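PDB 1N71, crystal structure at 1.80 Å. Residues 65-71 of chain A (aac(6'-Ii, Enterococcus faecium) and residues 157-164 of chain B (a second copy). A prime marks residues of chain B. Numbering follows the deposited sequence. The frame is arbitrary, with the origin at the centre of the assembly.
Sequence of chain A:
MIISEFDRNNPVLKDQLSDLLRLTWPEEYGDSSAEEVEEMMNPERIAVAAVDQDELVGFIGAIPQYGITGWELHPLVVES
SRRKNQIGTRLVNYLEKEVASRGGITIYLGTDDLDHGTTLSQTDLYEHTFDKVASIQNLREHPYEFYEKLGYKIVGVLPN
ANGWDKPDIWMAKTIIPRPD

Chain A 65-71: QYGITGW
Chain B 157-164: VLPNANGW

Chain A contributes a tight hairpin. Strand 65-66 leads into a loop at 67-69, and strand 70-71 returns. Gln65 N and Tyr66 N both hydrogen-bond to Gly70 O at 2.9 Å, and Gly70 N hydrogen-bonds to Tyr66 O at 3.0 Å. Gly67 turns the loop with phi/psi 49/-130, a positive phi that favours glycine. Ile68 (chi1 p, chi2 t) and Trp71 (chi1 m, chi2 65°) point away from chain B, and Trp71 NE1 hydrogen-bonds to Ile68 O at 2.9 Å. Tyr66 and Thr69 point toward chain B.

Chain B enters as a strand at Val157′ and Leu158′. Val157′ (chi1 m) is buried but out of reach of the hairpin. Leu158′ (phi/psi -118/98, chi1 t, chi2 p) points toward it. Leu158′ CD2 lies 3.7 Å from Tyr66 CE1, an apolar contact oblique to the ring.

A type II turn runs from Leu158′ to Ala161′, with a weak hydrogen bond from Ala161′ N to Leu158′ O at 3.4 Å. Pro159′ (-60/138) occupies its second position and makes no contact. Asn160′ (58/24, chi1 m) follows, and its side-chain end leads away from chain A. A type I turn from Asn160′ to Gly163′ overlaps the first, with Gly163′ N hydrogen-bonded to Asn160′ O at 3.2 Å.

Ala161′ (-55/-48) is the centre of the contact. Ala161′ CA is 4.7 Å from Gly70 CA. Its small methyl sits over one face of the Tyr66 ring, with Ala161′ CB 4.0 Å from the ring centroid and 11° off the normal, a CH-pi contact. Tyr66 has chi1 m and chi2 78°. Ala161′ O lies 2.6 Å from Thr69 OG1. Thr69 adopts chi1 p, which also puts Thr69 OG1 2.9 Å from Tyr66 O; which carbonyl receives its proton is open. Gly70 N is 3.2 Å from Ala161′ O, but the angle is too poor for a hydrogen bond. A CB on Gly70 would fall 2.8 Å from Ala161′ O, a clash, so glycine suits this buried site.

Asn162′ (-100/16, chi1 m, chi2 -78°) points away at CB, but its end comes nearer. Asn162′ OD1 lies 3.3 Å from Tyr66 CD2, at the ring edge. A water donates to Thr69 OG1 at 2.8 Å and weakly to Asn162′ O at 3.3 Å.

Gly163′ has phi/psi 128/165, angles that call for glycine. Gly163′ CA is 5.6 Å from Thr69 CA. Trp164′ (chi1 m, chi2 99°) makes no contact with the hairpin. Together the stretches bury 278 Å².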

# COMPACT_ATOMS: atom_id res chain seq x y z
N GLN A 65 7.25 5.39 1.10
CA GLN A 65 6.93 4.32 0.17
C GLN A 65 7.25 4.65 -1.29
O GLN A 65 7.50 3.74 -2.09
CB GLN A 65 5.46 3.93 0.30
CG GLN A 65 5.07 3.44 1.70
CD GLN A 65 5.56 2.04 2.00
OE1 GLN A 65 6.63 1.64 1.55
NE2 GLN A 65 4.78 1.30 2.78
N TYR A 66 7.24 5.93 -1.64
CA TYR A 66 7.56 6.35 -3.01
C TYR A 66 8.67 7.39 -2.97
O TYR A 66 8.41 8.57 -2.71
CB TYR A 66 6.33 6.94 -3.71
CG TYR A 66 5.13 6.03 -3.74
CD1 TYR A 66 4.32 5.86 -2.62
CD2 TYR A 66 4.80 5.33 -4.90
CE1 TYR A 66 3.22 5.02 -2.65
CE2 TYR A 66 3.69 4.48 -4.94
CZ TYR A 66 2.91 4.34 -3.81
OH TYR A 66 1.81 3.52 -3.83
N GLY A 67 9.90 6.97 -3.23
CA GLY A 67 11.01 7.90 -3.20
C GLY A 67 10.94 8.69 -1.91
O GLY A 67 10.79 8.10 -0.84
N ILE A 68 11.03 10.01 -2.02
CA ILE A 68 10.93 10.88 -0.84
C ILE A 68 9.59 11.61 -0.90
O ILE A 68 9.23 12.35 0.01
CB ILE A 68 12.06 11.94 -0.83
CG1 ILE A 68 11.90 12.89 -2.03
CG2 ILE A 68 13.43 11.26 -0.88
CD1 ILE A 68 12.93 14.01 -2.08
N THR A 69 8.86 11.38 -1.99
CA THR A 69 7.59 12.05 -2.24
C THR A 69 6.33 11.49 -1.58
O THR A 69 5.51 12.25 -1.07
CB THR A 69 7.33 12.11 -3.75
OG1 THR A 69 7.40 10.79 -4.29
CG2 THR A 69 8.36 13.00 -4.44
N GLY A 70 6.16 10.17 -1.61
CA GLY A 70 4.97 9.57 -1.03
C GLY A 70 5.20 8.77 0.24
O GLY A 70 5.93 7.78 0.24
N TRP A 71 4.54 9.19 1.31
CA TRP A 71 4.68 8.53 2.61
C TRP A 71 3.37 7.93 3.11
O TRP A 71 2.30 8.49 2.90
CB TRP A 71 5.16 9.54 3.65
CG TRP A 71 6.52 10.09 3.37
CD1 TRP A 71 6.90 10.86 2.31
CD2 TRP A 71 7.69 9.91 4.18
NE1 TRP A 71 8.23 11.18 2.41
CE2 TRP A 71 8.74 10.61 3.55
CE3 TRP A 71 7.94 9.24 5.38
CZ2 TRP A 71 10.04 10.66 4.07
CZ3 TRP A 71 9.24 9.28 5.91
CH2 TRP A 71 10.26 9.99 5.25
N VAL B 157 -6.61 5.87 -6.68
CA VAL B 157 -5.43 6.55 -7.20
C VAL B 157 -4.77 7.32 -6.06
O VAL B 157 -5.44 7.75 -5.13
CB VAL B 157 -5.79 7.56 -8.31
CG1 VAL B 157 -6.34 6.83 -9.52
CG2 VAL B 157 -6.81 8.58 -7.80
N LEU B 158 -3.45 7.45 -6.13
CA LEU B 158 -2.73 8.21 -5.12
C LEU B 158 -2.09 9.38 -5.85
O LEU B 158 -1.04 9.23 -6.48
CB LEU B 158 -1.65 7.35 -4.46
CG LEU B 158 -0.80 8.08 -3.42
CD1 LEU B 158 -1.68 8.78 -2.39
CD2 LEU B 158 0.14 7.08 -2.75
N PRO B 159 -2.73 10.55 -5.81
CA PRO B 159 -2.21 11.74 -6.49
C PRO B 159 -0.83 12.16 -5.99
O PRO B 159 -0.56 12.14 -4.79
CB PRO B 159 -3.26 12.81 -6.18
CG PRO B 159 -4.53 12.01 -6.00
CD PRO B 159 -4.04 10.84 -5.18
N ASN B 160 0.04 12.53 -6.93
CA ASN B 160 1.39 13.00 -6.63
C ASN B 160 2.28 12.03 -5.86
O ASN B 160 3.24 12.47 -5.22
CB ASN B 160 1.31 14.32 -5.86
CG ASN B 160 0.31 15.29 -6.45
OD1 ASN B 160 0.35 15.59 -7.64
ND2 ASN B 160 -0.59 15.79 -5.61
N ALA B 161 1.98 10.74 -5.94
CA ALA B 161 2.76 9.73 -5.22
C ALA B 161 4.26 9.75 -5.51
O ALA B 161 5.08 9.72 -4.59
CB ALA B 161 2.21 8.34 -5.53
N ASN B 162 4.60 9.79 -6.79
CA ASN B 162 5.98 9.77 -7.25
C ASN B 162 6.52 11.15 -7.61
O ASN B 162 7.56 11.26 -8.26
CB ASN B 162 6.08 8.86 -8.47
CG ASN B 162 5.59 7.46 -8.18
OD1 ASN B 162 6.29 6.66 -7.58
ND2 ASN B 162 4.35 7.16 -8.60
N GLY B 163 5.82 12.18 -7.17
CA GLY B 163 6.21 13.54 -7.50
C GLY B 163 4.96 14.18 -8.06
O GLY B 163 4.01 13.47 -8.39
N TRP B 164 4.93 15.50 -8.16
CA TRP B 164 3.73 16.17 -8.67
C TRP B 164 3.22 15.61 -9.99
O TRP B 164 3.97 15.47 -10.96
CB TRP B 164 3.96 17.67 -8.80
CG TRP B 164 4.24 18.33 -7.49
CD1 TRP B 164 5.46 18.67 -6.98
CD2 TRP B 164 3.27 18.70 -6.50
NE1 TRP B 164 5.31 19.23 -5.73
CE2 TRP B 164 3.98 19.26 -5.41
CE3 TRP B 164 1.87 18.62 -6.43
CZ2 TRP B 164 3.33 19.74 -4.26
CZ3 TRP B 164 1.23 19.09 -5.29
CH2 TRP B 164 1.96 19.64 -4.22
O HOH W 1 9.35 9.72 -5.95